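Aminotransferase, class V family protein (Trichomonas vaginalis, PDB 5F8V) probably catalyses the pyridoxal-phosphate-dependent exchange of an amino group between O-phospho-L-serine and 2-oxoglutarate, the second step of serine synthesis from 3-phosphoglycerate. Local coordinates at residues Y7-G12 with F345-Y350; A15-C20 with N255-W260; S37-S42 with P247-Y252; G76-Q81 with C195-A200; T103-A108 with D155-Q160. All coordinates share one frame; numbering follows the deposited sequence.

Contact 1: Y7-G12 with F345-Y350; sequences YNFSAG and FRASCY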
# COMPACT_ATOMS: atom_id res chain seq x y z
N TYR A 7 9.76 3.70 -25.19
CA TYR A 7 10.98 3.35 -24.47
C TYR A 7 10.99 4.12 -23.16
O TYR A 7 11.24 5.32 -23.13
CB TYR A 7 12.21 3.68 -25.30
CG TYR A 7 12.30 2.94 -26.62
CD1 TYR A 7 12.06 1.56 -26.70
CD2 TYR A 7 12.65 3.62 -27.79
CE1 TYR A 7 12.17 0.88 -27.90
CE2 TYR A 7 12.76 2.94 -29.00
CZ TYR A 7 12.52 1.58 -29.05
OH TYR A 7 12.63 0.90 -30.22
N ASN A 8 10.73 3.40 -22.07
CA ASN A 8 10.43 4.00 -20.78
C ASN A 8 11.62 3.91 -19.82
O ASN A 8 11.96 2.83 -19.33
CB ASN A 8 9.21 3.28 -20.20
CG ASN A 8 8.74 3.86 -18.88
OD1 ASN A 8 9.15 4.93 -18.46
ND2 ASN A 8 7.86 3.13 -18.21
N PHE A 9 12.25 5.06 -19.55
CA PHE A 9 13.38 5.12 -18.64
C PHE A 9 13.02 5.72 -17.28
O PHE A 9 13.89 6.24 -16.59
CB PHE A 9 14.53 5.89 -19.30
CG PHE A 9 15.09 5.20 -20.51
CD1 PHE A 9 16.04 4.20 -20.36
CD2 PHE A 9 14.68 5.55 -21.78
CE1 PHE A 9 16.57 3.55 -21.48
CE2 PHE A 9 15.20 4.91 -22.89
CZ PHE A 9 16.16 3.91 -22.75
N SER A 10 11.76 5.63 -16.86
CA SER A 10 11.35 6.17 -15.57
C SER A 10 12.07 5.46 -14.43
O SER A 10 12.19 4.24 -14.43
CB SER A 10 9.85 6.05 -15.35
OG SER A 10 9.53 6.50 -14.04
N ALA A 11 12.54 6.25 -13.47
CA ALA A 11 13.25 5.75 -12.31
C ALA A 11 12.33 5.02 -11.33
O ALA A 11 12.81 4.22 -10.54
CB ALA A 11 13.96 6.89 -11.59
N GLY A 12 11.03 5.29 -11.37
CA GLY A 12 10.09 4.67 -10.42
C GLY A 12 8.78 5.44 -10.29
O GLY A 12 8.82 6.63 -9.97
N PHE A 345 20.68 14.42 -16.94
CA PHE A 345 20.03 13.25 -17.53
C PHE A 345 20.27 11.97 -16.74
O PHE A 345 21.29 11.84 -16.06
CB PHE A 345 20.53 13.06 -18.96
CG PHE A 345 20.83 14.36 -19.66
CD1 PHE A 345 19.81 15.25 -19.94
CD2 PHE A 345 22.14 14.71 -19.99
CE1 PHE A 345 20.08 16.46 -20.56
CE2 PHE A 345 22.41 15.92 -20.60
CZ PHE A 345 21.38 16.79 -20.89
N ARG A 346 19.34 11.02 -16.85
CA ARG A 346 19.49 9.72 -16.19
C ARG A 346 18.75 8.62 -16.96
O ARG A 346 17.54 8.72 -17.17
CB ARG A 346 18.98 9.79 -14.75
CG ARG A 346 19.18 8.53 -13.91
CD ARG A 346 18.60 8.65 -12.50
NE ARG A 346 17.23 9.17 -12.49
CZ ARG A 346 16.47 9.32 -11.41
NH1 ARG A 346 16.88 8.94 -10.20
NH2 ARG A 346 15.25 9.83 -11.55
N ALA A 347 19.49 7.60 -17.38
CA ALA A 347 18.87 6.38 -17.90
C ALA A 347 18.71 5.42 -16.74
O ALA A 347 19.70 5.01 -16.12
CB ALA A 347 19.75 5.75 -18.97
N SER A 348 17.46 5.10 -16.42
CA SER A 348 17.13 4.05 -15.46
C SER A 348 16.72 2.82 -16.28
O SER A 348 15.81 2.92 -17.10
CB SER A 348 16.01 4.50 -14.53
OG SER A 348 16.39 5.64 -13.78
N CYS A 349 17.43 1.71 -16.07
CA CYS A 349 17.28 0.48 -16.87
C CYS A 349 17.24 -0.73 -15.95
O CYS A 349 18.27 -1.34 -15.65
CB CYS A 349 18.43 0.32 -17.87
SG CYS A 349 18.67 1.72 -18.98
N TYR A 350 16.04 -1.07 -15.50
CA TYR A 350 15.87 -2.19 -14.59
C TYR A 350 15.75 -3.47 -15.42
O TYR A 350 15.98 -3.45 -16.63
CB TYR A 350 14.64 -1.94 -13.71
CG TYR A 350 14.73 -0.65 -12.93
CD1 TYR A 350 15.62 -0.53 -11.87
CD2 TYR A 350 13.93 0.45 -13.25
CE1 TYR A 350 15.72 0.65 -11.15
CE2 TYR A 350 14.02 1.63 -12.54
CZ TYR A 350 14.91 1.72 -11.48
OH TYR A 350 15.02 2.88 -10.74
O HOH W 1 15.69 7.89 -15.28

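Contact 2: A15-C20 with N255-W260; sequences AVPLEC and NHIFKW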
# COMPACT_ATOMS: atom_id res chain seq x y z
N ALA A 15 9.37 0.47 -15.89
CA ALA A 15 8.98 -0.48 -16.93
C ALA A 15 8.78 -1.88 -16.37
O ALA A 15 9.50 -2.31 -15.47
CB ALA A 15 10.03 -0.51 -18.04
N VAL A 16 7.78 -2.56 -16.91
CA VAL A 16 7.39 -3.90 -16.49
C VAL A 16 7.44 -4.79 -17.74
O VAL A 16 7.32 -4.28 -18.85
CB VAL A 16 6.01 -3.81 -15.79
CG1 VAL A 16 5.14 -5.03 -16.00
CG2 VAL A 16 6.20 -3.54 -14.30
N PRO A 17 7.65 -6.11 -17.56
CA PRO A 17 7.63 -7.00 -18.74
C PRO A 17 6.27 -7.01 -19.42
O PRO A 17 5.24 -7.18 -18.75
CB PRO A 17 7.96 -8.37 -18.14
CG PRO A 17 8.71 -8.08 -16.90
CD PRO A 17 8.05 -6.85 -16.35
N LEU A 18 6.25 -6.80 -20.74
CA LEU A 18 4.99 -6.73 -21.50
C LEU A 18 4.16 -8.02 -21.34
O LEU A 18 2.94 -7.96 -21.20
CB LEU A 18 5.25 -6.43 -22.98
CG LEU A 18 4.04 -6.21 -23.89
CD1 LEU A 18 3.10 -5.14 -23.36
CD2 LEU A 18 4.51 -5.85 -25.29
N GLU A 19 4.84 -9.16 -21.34
CA GLU A 19 4.23 -10.48 -21.10
C GLU A 19 3.40 -10.48 -19.80
O GLU A 19 2.32 -11.05 -19.76
CB GLU A 19 5.29 -11.58 -20.97
CG GLU A 19 6.15 -11.86 -22.20
CD GLU A 19 7.41 -12.65 -21.84
OE1 GLU A 19 8.53 -12.11 -22.00
OE2 GLU A 19 7.27 -13.81 -21.37
N CYS A 20 3.94 -9.87 -18.75
CA CYS A 20 3.25 -9.78 -17.47
C CYS A 20 2.01 -8.89 -17.56
O CYS A 20 0.96 -9.23 -17.02
CB CYS A 20 4.19 -9.29 -16.37
SG CYS A 20 5.54 -10.44 -16.02
N ASN A 255 4.33 -11.71 -8.29
CA ASN A 255 4.50 -13.13 -8.58
C ASN A 255 4.62 -13.41 -10.08
O ASN A 255 5.42 -14.26 -10.50
CB ASN A 255 3.36 -13.96 -7.97
CG ASN A 255 3.64 -15.46 -7.96
OD1 ASN A 255 4.78 -15.90 -7.99
ND2 ASN A 255 2.57 -16.24 -7.91
N HIS A 256 3.84 -12.69 -10.88
CA HIS A 256 3.95 -12.80 -12.34
C HIS A 256 5.36 -12.42 -12.82
O HIS A 256 5.93 -13.10 -13.66
CB HIS A 256 2.89 -11.96 -13.05
CG HIS A 256 1.63 -12.72 -13.35
ND1 HIS A 256 1.62 -13.83 -14.16
CD2 HIS A 256 0.35 -12.51 -12.98
CE1 HIS A 256 0.38 -14.29 -14.26
NE2 HIS A 256 -0.41 -13.50 -13.56
N ILE A 257 5.90 -11.34 -12.26
CA ILE A 257 7.27 -10.92 -12.56
C ILE A 257 8.29 -11.95 -12.05
O ILE A 257 9.25 -12.23 -12.75
CB ILE A 257 7.60 -9.50 -12.02
CG1 ILE A 257 6.74 -8.45 -12.74
CG2 ILE A 257 9.08 -9.18 -12.23
CD1 ILE A 257 6.70 -7.11 -12.05
N PHE A 258 8.09 -12.52 -10.86
CA PHE A 258 9.00 -13.56 -10.36
C PHE A 258 9.10 -14.73 -11.36
O PHE A 258 10.19 -15.19 -11.69
CB PHE A 258 8.59 -14.08 -8.97
CG PHE A 258 8.56 -13.03 -7.88
CD1 PHE A 258 9.27 -11.82 -7.97
CD2 PHE A 258 7.83 -13.27 -6.72
CE1 PHE A 258 9.21 -10.88 -6.94
CE2 PHE A 258 7.77 -12.33 -5.70
CZ PHE A 258 8.46 -11.14 -5.81
N LYS A 259 7.95 -15.18 -11.84
CA LYS A 259 7.89 -16.23 -12.86
C LYS A 259 8.66 -15.78 -14.11
O LYS A 259 9.48 -16.52 -14.64
CB LYS A 259 6.45 -16.55 -13.26
CG LYS A 259 5.57 -17.13 -12.16
CD LYS A 259 4.10 -17.04 -12.56
CE LYS A 259 3.18 -17.53 -11.46
NZ LYS A 259 1.75 -17.20 -11.73
N TRP A 260 8.39 -14.56 -14.57
CA TRP A 260 9.10 -14.04 -15.74
C TRP A 260 10.62 -14.05 -15.56
O TRP A 260 11.33 -14.40 -16.48
CB TRP A 260 8.59 -12.65 -16.11
CG TRP A 260 9.35 -12.00 -17.21
CD1 TRP A 260 9.14 -12.14 -18.56
CD2 TRP A 260 10.44 -11.10 -17.07
NE1 TRP A 260 10.04 -11.38 -19.25
CE2 TRP A 260 10.85 -10.73 -18.36
CE3 TRP A 260 11.11 -10.58 -15.96
CZ2 TRP A 260 11.91 -9.86 -18.58
CZ3 TRP A 260 12.18 -9.70 -16.19
CH2 TRP A 260 12.56 -9.35 -17.48

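Contact 3: S37-S42 with P247-Y252; sequences SVIEVS and PTFAIY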
# COMPACT_ATOMS: atom_id res chain seq x y z
N SER A 37 -12.18 -11.74 -10.64
CA SER A 37 -10.87 -11.11 -10.76
C SER A 37 -10.06 -11.47 -9.52
O SER A 37 -10.63 -11.74 -8.46
CB SER A 37 -11.02 -9.59 -10.84
OG SER A 37 -9.77 -8.94 -11.05
N VAL A 38 -8.74 -11.45 -9.64
CA VAL A 38 -7.87 -11.52 -8.46
C VAL A 38 -8.17 -10.36 -7.51
O VAL A 38 -8.05 -10.51 -6.30
CB VAL A 38 -6.36 -11.58 -8.82
CG1 VAL A 38 -5.85 -10.24 -9.35
CG2 VAL A 38 -5.54 -12.02 -7.62
N ILE A 39 -8.59 -9.22 -8.07
CA ILE A 39 -9.00 -8.03 -7.30
C ILE A 39 -10.24 -8.26 -6.40
O ILE A 39 -10.40 -7.57 -5.39
CB ILE A 39 -9.24 -6.82 -8.25
CG1 ILE A 39 -7.93 -6.39 -8.93
CG2 ILE A 39 -9.82 -5.61 -7.50
CD1 ILE A 39 -8.11 -5.38 -10.04
N GLU A 40 -11.11 -9.21 -6.75
CA GLU A 40 -12.39 -9.40 -6.04
C GLU A 40 -12.39 -10.58 -5.06
O GLU A 40 -13.42 -10.89 -4.46
CB GLU A 40 -13.53 -9.60 -7.04
CG GLU A 40 -13.70 -8.49 -8.06
CD GLU A 40 -14.54 -8.94 -9.25
OE1 GLU A 40 -14.13 -9.91 -9.92
OE2 GLU A 40 -15.58 -8.32 -9.53
N VAL A 41 -11.23 -11.20 -4.88
CA VAL A 41 -11.11 -12.46 -4.15
C VAL A 41 -10.81 -12.17 -2.68
O VAL A 41 -10.00 -11.30 -2.37
CB VAL A 41 -10.01 -13.32 -4.81
CG1 VAL A 41 -9.56 -14.45 -3.90
CG2 VAL A 41 -10.51 -13.88 -6.13
N SER A 42 -11.46 -12.90 -1.77
CA SER A 42 -11.16 -12.76 -0.34
C SER A 42 -9.75 -13.26 0.00
O SER A 42 -9.35 -14.34 -0.42
CB SER A 42 -12.15 -13.53 0.53
OG SER A 42 -11.83 -13.34 1.90
N PRO A 247 -1.90 -6.23 0.26
CA PRO A 247 -2.15 -5.61 -1.05
C PRO A 247 -2.13 -6.66 -2.16
O PRO A 247 -1.13 -6.84 -2.84
CB PRO A 247 -1.01 -4.60 -1.18
CG PRO A 247 0.11 -5.21 -0.39
CD PRO A 247 -0.53 -5.97 0.74
N THR A 248 -3.27 -7.34 -2.33
CA THR A 248 -3.33 -8.60 -3.08
C THR A 248 -2.92 -8.46 -4.55
O THR A 248 -2.13 -9.26 -5.06
CB THR A 248 -4.73 -9.25 -2.98
OG1 THR A 248 -5.73 -8.31 -3.33
CG2 THR A 248 -5.01 -9.74 -1.57
N PHE A 249 -3.42 -7.43 -5.23
CA PHE A 249 -3.07 -7.25 -6.64
C PHE A 249 -1.57 -7.02 -6.83
O PHE A 249 -0.99 -7.50 -7.80
CB PHE A 249 -3.88 -6.12 -7.29
CG PHE A 249 -3.78 -6.11 -8.80
CD1 PHE A 249 -2.87 -5.29 -9.45
CD2 PHE A 249 -4.59 -6.94 -9.56
CE1 PHE A 249 -2.77 -5.29 -10.84
CE2 PHE A 249 -4.51 -6.95 -10.95
CZ PHE A 249 -3.59 -6.12 -11.59
N ALA A 250 -0.94 -6.30 -5.90
CA ALA A 250 0.50 -6.07 -5.97
C ALA A 250 1.30 -7.36 -5.81
O ALA A 250 2.31 -7.57 -6.50
CB ALA A 250 0.92 -5.05 -4.92
N ILE A 251 0.84 -8.24 -4.92
CA ILE A 251 1.53 -9.51 -4.64
C ILE A 251 1.37 -10.46 -5.82
O ILE A 251 2.35 -11.04 -6.27
CB ILE A 251 1.02 -10.15 -3.33
CG1 ILE A 251 1.40 -9.28 -2.12
CG2 ILE A 251 1.60 -11.56 -3.14
CD1 ILE A 251 0.48 -9.43 -0.93
N TYR A 252 0.14 -10.62 -6.28
CA TYR A 252 -0.18 -11.36 -7.51
C TYR A 252 0.67 -10.89 -8.70
O TYR A 252 1.22 -11.71 -9.44
CB TYR A 252 -1.69 -11.22 -7.84
CG TYR A 252 -2.07 -11.28 -9.31
CD1 TYR A 252 -2.37 -12.49 -9.92
CD2 TYR A 252 -2.16 -10.12 -10.08
CE1 TYR A 252 -2.73 -12.55 -11.25
CE2 TYR A 252 -2.51 -10.17 -11.42
CZ TYR A 252 -2.80 -11.38 -12.00
OH TYR A 252 -3.15 -11.43 -13.33
O HOH W 2 -8.06 -9.73 -3.63

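Contact 4: G76-Q81 with C195-A200; sequences GGASLQ and CIFACA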
# COMPACT_ATOMS: atom_id res chain seq x y z
N GLY A 76 2.66 -0.31 1.81
CA GLY A 76 3.53 0.85 2.00
C GLY A 76 4.87 0.74 1.28
O GLY A 76 5.43 -0.34 1.14
N GLY A 77 5.37 1.89 0.83
CA GLY A 77 6.62 1.96 0.09
C GLY A 77 7.84 1.91 0.99
O GLY A 77 7.73 1.69 2.20
N ALA A 78 9.00 2.13 0.38
CA ALA A 78 10.26 2.10 1.10
C ALA A 78 10.33 3.11 2.25
O ALA A 78 10.89 2.80 3.31
CB ALA A 78 11.41 2.31 0.13
N SER A 79 9.76 4.31 2.05
CA SER A 79 9.81 5.37 3.06
C SER A 79 9.13 5.01 4.38
O SER A 79 9.57 5.44 5.44
CB SER A 79 9.21 6.67 2.52
OG SER A 79 9.85 7.05 1.31
N LEU A 80 8.06 4.22 4.31
CA LEU A 80 7.44 3.69 5.52
C LEU A 80 8.37 2.71 6.25
O LEU A 80 8.41 2.70 7.49
CB LEU A 80 6.10 3.00 5.19
CG LEU A 80 5.22 2.63 6.40
CD1 LEU A 80 4.82 3.86 7.20
CD2 LEU A 80 3.99 1.85 5.96
N GLN A 81 9.15 1.92 5.50
CA GLN A 81 10.10 1.00 6.12
C GLN A 81 11.28 1.74 6.76
O GLN A 81 11.82 1.27 7.76
CB GLN A 81 10.61 -0.08 5.15
CG GLN A 81 9.56 -0.78 4.28
CD GLN A 81 8.26 -1.10 5.00
OE1 GLN A 81 8.28 -1.60 6.13
NE2 GLN A 81 7.13 -0.82 4.36
N CYS A 195 18.49 -7.38 7.86
CA CYS A 195 17.26 -7.08 7.12
C CYS A 195 17.54 -6.53 5.71
O CYS A 195 18.45 -5.72 5.53
CB CYS A 195 16.41 -6.08 7.90
SG CYS A 195 14.87 -5.57 7.08
N ILE A 196 16.78 -7.01 4.74
CA ILE A 196 16.78 -6.44 3.39
C ILE A 196 15.36 -6.04 3.09
O ILE A 196 14.41 -6.77 3.43
CB ILE A 196 17.30 -7.45 2.34
CG1 ILE A 196 18.82 -7.57 2.45
CG2 ILE A 196 16.92 -7.03 0.92
CD1 ILE A 196 19.41 -8.75 1.72
N PHE A 197 15.20 -4.88 2.46
CA PHE A 197 13.89 -4.45 1.99
C PHE A 197 13.96 -3.76 0.63
O PHE A 197 15.01 -3.25 0.22
CB PHE A 197 13.17 -3.58 3.04
CG PHE A 197 13.73 -2.20 3.18
CD1 PHE A 197 14.89 -1.97 3.92
CD2 PHE A 197 13.07 -1.10 2.61
CE1 PHE A 197 15.39 -0.69 4.07
CE2 PHE A 197 13.59 0.18 2.74
CZ PHE A 197 14.74 0.39 3.47
N ALA A 198 12.80 -3.75 -0.04
CA ALA A 198 12.65 -3.17 -1.36
C ALA A 198 11.19 -2.85 -1.63
O ALA A 198 10.33 -3.70 -1.46
CB ALA A 198 13.17 -4.13 -2.42
N CYS A 199 10.93 -1.61 -2.04
CA CYS A 199 9.61 -1.25 -2.57
C CYS A 199 9.48 -1.90 -3.94
O CYS A 199 10.48 -2.16 -4.59
CB CYS A 199 9.48 0.27 -2.67
SG CYS A 199 10.63 1.06 -3.81
N ALA A 200 8.25 -2.23 -4.34
CA ALA A 200 8.03 -2.99 -5.58
C ALA A 200 8.23 -2.21 -6.90
O ALA A 200 8.52 -2.83 -7.93
CB ALA A 200 6.66 -3.66 -5.57

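Contact 5: T103-A108 with D155-Q160; sequences TWSKKA and DNETIQ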
# COMPACT_ATOMS: atom_id res chain seq x y z
N THR A 103 21.00 10.16 -1.74
CA THR A 103 19.75 10.74 -1.26
C THR A 103 18.91 9.79 -0.40
O THR A 103 18.39 10.22 0.61
CB THR A 103 18.91 11.26 -2.45
OG1 THR A 103 19.70 12.19 -3.20
CG2 THR A 103 17.64 11.94 -1.98
N TRP A 104 18.77 8.52 -0.78
CA TRP A 104 17.84 7.64 -0.06
C TRP A 104 18.37 7.16 1.29
O TRP A 104 17.62 7.13 2.27
CB TRP A 104 17.40 6.46 -0.93
CG TRP A 104 16.63 6.90 -2.14
CD1 TRP A 104 17.00 6.79 -3.44
CD2 TRP A 104 15.37 7.58 -2.14
NE1 TRP A 104 16.05 7.33 -4.26
CE2 TRP A 104 15.03 7.83 -3.49
CE3 TRP A 104 14.49 8.01 -1.13
CZ2 TRP A 104 13.85 8.48 -3.86
CZ3 TRP A 104 13.30 8.67 -1.51
CH2 TRP A 104 13.00 8.89 -2.86
N SER A 105 19.65 6.79 1.35
CA SER A 105 20.28 6.47 2.64
C SER A 105 20.25 7.66 3.59
O SER A 105 19.96 7.50 4.78
CB SER A 105 21.72 5.99 2.45
OG SER A 105 22.46 6.90 1.67
N LYS A 106 20.49 8.86 3.04
CA LYS A 106 20.39 10.10 3.82
C LYS A 106 18.96 10.31 4.33
O LYS A 106 18.78 10.68 5.48
CB LYS A 106 20.83 11.33 3.02
CG LYS A 106 20.98 12.61 3.86
CD LYS A 106 20.96 13.87 3.00
CE LYS A 106 21.21 15.12 3.85
NZ LYS A 106 20.12 15.36 4.85
N LYS A 107 17.97 10.08 3.46
CA LYS A 107 16.57 10.13 3.89
C LYS A 107 16.27 9.13 5.02
O LYS A 107 15.56 9.45 5.97
CB LYS A 107 15.59 9.88 2.73
CG LYS A 107 15.42 11.00 1.70
CD LYS A 107 15.30 12.40 2.29
CE LYS A 107 14.06 12.60 3.15
NZ LYS A 107 14.32 13.52 4.30
N ALA A 108 16.81 7.93 4.92
CA ALA A 108 16.60 6.91 5.96
C ALA A 108 17.23 7.34 7.29
O ALA A 108 16.61 7.24 8.35
CB ALA A 108 17.14 5.56 5.50
N ASP A 155 22.03 -0.09 -1.05
CA ASP A 155 22.85 -0.86 -1.98
C ASP A 155 22.96 -0.19 -3.34
O ASP A 155 24.00 -0.29 -3.99
CB ASP A 155 22.31 -2.29 -2.12
CG ASP A 155 23.37 -3.26 -2.57
OD1 ASP A 155 24.45 -3.29 -1.96
OD2 ASP A 155 23.12 -4.00 -3.54
N ASN A 156 21.91 0.50 -3.78
CA ASN A 156 21.92 1.23 -5.05
C ASN A 156 21.25 2.60 -4.93
O ASN A 156 20.03 2.69 -4.77
CB ASN A 156 21.27 0.40 -6.16
CG ASN A 156 21.33 1.09 -7.51
OD1 ASN A 156 22.39 1.20 -8.12
ND2 ASN A 156 20.19 1.61 -7.95
N GLU A 157 22.05 3.67 -5.00
CA GLU A 157 21.49 5.03 -4.93
C GLU A 157 21.04 5.46 -6.32
O GLU A 157 21.84 5.60 -7.24
CB GLU A 157 22.49 6.01 -4.31
CG GLU A 157 22.63 5.85 -2.80
CD GLU A 157 21.48 6.43 -1.99
OE1 GLU A 157 20.55 7.02 -2.58
OE2 GLU A 157 21.50 6.31 -0.74
N THR A 158 19.73 5.63 -6.45
CA THR A 158 19.03 5.80 -7.72
C THR A 158 19.38 7.13 -8.41
O THR A 158 19.55 7.18 -9.64
CB THR A 158 17.50 5.67 -7.46
OG1 THR A 158 17.27 4.54 -6.59
CG2 THR A 158 16.70 5.45 -8.70
N ILE A 159 19.51 8.19 -7.62
CA ILE A 159 19.76 9.54 -8.16
C ILE A 159 21.24 9.77 -8.48
O ILE A 159 21.58 10.41 -9.49
CB ILE A 159 19.21 10.62 -7.19
CG1 ILE A 159 17.70 10.43 -7.01
CG2 ILE A 159 19.52 12.03 -7.70
CD1 ILE A 159 17.14 11.13 -5.79
N GLN A 160 22.12 9.26 -7.63
CA GLN A 160 23.57 9.42 -7.81
C GLN A 160 24.18 8.35 -8.73
O GLN A 160 25.25 8.56 -9.29
CB GLN A 160 24.27 9.41 -6.46
CG GLN A 160 24.04 10.66 -5.61
CD GLN A 160 22.68 10.70 -4.94
OE1 GLN A 160 22.11 9.68 -4.58
NE2 GLN A 160 22.16 11.90 -4.75

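Contact 1: Y7-G12 with F345-Y350
Phe9 and Ser348 mark the closest passage of the two backbones, 5.0 Å between their CA atoms, where the N-terminal segment runs past strand 345-348 nearly at a right angle (99°) and does not join it as a sheet neighbour. The one direct hydrogen bond between the segments comes from the tip of Tyr350, whose OH donates to Ala11 O at 2.6 Å; Asn304 is a second polar partner of that hydroxyl. A water bridges the middle, bonding to Ser348 OG at 2.8 Å and lying close to the carbonyls of Phe9 and Arg346. Ser348 suits this place because its small hydroxyl reaches both that water and Asn304. Arg346, its chain bent at chi3 (48°), brings one face of the guanidinium against the methyl of Ala11, NH2 being 3.2 Å from CB; the small methyl of alanine allows this close approach. At the other end Cys349 SG meets the rim of the Phe9 ring in its plane, 3.7 Å from CE1, while the ring also packs on Leu333 and Ala357. Asn8 OD1 takes the N-H of Ser10 in an Asx turn, and its amide reaches Glu40 of the second subunit. Pinning the N-terminal segment to the C-terminal small domain in this way is in keeping with the fold type I architecture of class V aminotransferases.

Contact 2: A15-C20 with N255-W260
Pro17 points CG at the middle of one face of the Trp260 indole, 3.5 Å from the centroid of the six-membered ring and only 14° off the ring normal, a well-centred CH-pi contact. Trp260 reaches it because its CG stands anti to the backbone N (chi1 175°), carrying the indole out from helix 248-263 to the start of helix 18-26. Proline is apt here: its rigid ring offers polarised C-H groups to the aromatic face, and at the N-cap position it needs no N-H. Beside this stack Cys20, a short side chain, sits where the backbones come closest (Cys20 and His256 CA 6.0 Å apart), SG lying 3.6 Å from His256 O and 3.8 Å from Trp260 CB. Ile257 meets Pro17 CD through CG1 and Val16 CG2 through CD1, both at 4.2 Å. The looser, partly solvent-exposed side belongs to Glu19. Its carboxylate stands at the indole's edge, turned 71° from the ring plane, and OE1 takes a weak bond from Trp260 NE1 at 3.2 Å. The firmer partner of Glu19 is Arg23, one turn along its own helix, in a salt bridge through OE2. At the neighbouring backbone, Val16 N bonds to Glu40 of the second subunit. Altogether this is packing of a helix start on the flank of a longer helix, fastened by a proline-aromatic CH-pi stack close to the dimer interface.

Contact 3: S37-S42 with P247-Y252
Val38 O and Thr248 OG1 are joined by a water that three groups grip: it donates to Val38 O and Val41 O, both at 2.8 Å, and accepts from Thr248 OG1 at 2.7 Å. Threonine suits the first turn of helix 248-263, since its hydroxyl can turn to a water that serves two carbonyls of the irregular loop. Next to this polar link the contact is apolar. Val38 drives CG1 over the centre of the Tyr252 ring, 3.8 Å from the centroid and 12° off the normal, in a CH-pi contact. The methyl gets there by taking the crowded position between backbone N and carbonyl carbon (chi1 71°), which leaves CG2 to rest near Tyr252 CB. The same CG1 also lies 3.5 Å from Phe249 CD2, and on that carbon Ile39 CG1 packs at 3.4 Å, so two branched chains share one corner of the ring. The phenol end of Tyr252 is bound by Glu27, and Phe249 stacks on Phe249 of the second subunit. Ser37 OG makes an ST turn with the N-H of Ile39, and Glu40 OE1 takes the N-H of Ser37, keeping the loop in shape. Glu40 in turn forms a salt bridge with Arg5 of the second subunit. The chemistry is that of an apolar core with one water bridge: aliphatic branches pack on two rings, while the loop carbonyls reach Thr248 through water, next to the dimer interface.

Contact 4: G76-Q81 with C195-A200
Ala78 and Cys199 face each other, CA atoms 5.0 Å apart, where the start of helix 78-89 rests on strand 193-199 of the seven-stranded mixed sheet that defines the large domain of fold type I aminotransferases. Contacts between the segments are van der Waals, with side chains of the strand resting on the backbone of the helix start as well as on its side chains. Cys199 CB lies 3.6 Å from Ala78 N and 4.0 Å from Ala78 CB, an approach that small residues permit. Phe197 rises from the strand with CG in the position between N and the carbonyl carbon (chi1 73°), and CE2 comes 4.0 Å from Ala78 CB. Gln81 CB makes an off-centre CH-pi contact with the same ring, 4.1 Å from its centroid, while the two chains slide past each other in opposite directions. The polar groups of this helix start turn to the cofactor. Ala78 N and Ser79 OG hold phosphate oxygens of the cofactor on Lys202, so the helix start cradles the phosphate and its dipole probably helps to bind it. Gln81 folds its amide back, with OE1 bound to Tyr233 and NE2 making a weak bond to Gly77 O at 3.4 Å.

Contact 5: T103-A108 with D155-Q160
Glu157 reaches into the first turn of helix 103-115 with both carboxylate oxygens. OE1 takes the N-H of Trp104 at 2.9 Å, and OE2 takes the N-H of Ser105 at 2.8 Å, each through its syn lone pair. Ser105 OG adds a third bond to OE2, at 2.7 Å, arriving nearly along the C-O direction, and it has a further partner in Thr101 N. Glutamate suits this place because its bent chain (chi2 -76°) presents two acceptors to adjacent N-H groups, and the positive end of the helix would probably stabilise its charge. Gln160 pairs similarly with Thr103: NE2 donates to OG1 in a nearly straight bond (2.9 Å, 171°), while OE1 takes the N-H of Thr103 at 3.1 Å from above the carbonyl plane. Outside this polar core Ile159 CD1 packs on Thr103 CB at 3.8 Å. The indole of Trp104 lies almost parallel to the Glu157 carboxylate, and its NE1 comes 3.8 Å from Thr158 OG1. That hydroxyl bonds to Ser180 and to O3 of the cofactor on Lys202. The loop after strand 148-154 thus joins a helix start to the pyridine side of the active site; as in related phosphoserine aminotransferases, the tryptophan here probably stacks on the cofactor ring.

How the contacts relate
Contacts 4 and 5 flank the cofactor on Lys202 from different ends, the first at its phosphate and the second at its O3; their centres lie 13 Å apart and their nearest atoms about 5 Å. Contact 1 joins this site to the small domain: Arg346 NH1 makes a weak hydrogen bond to Thr158 O of contact 5 at 3.2 Å, and Tyr350 OH packs on the methyl of the same threonine. Along the N-terminal segment it passes into contact 2, where Asn8 ND2 is 3.8 Å from Ala15 N. Contacts 2 and 3 use successive turns of helix 248-263, with centres 16 Å apart. Glu40 of contact 3 reaches contacts 1 and 2 of the second subunit, linking them across the dimer.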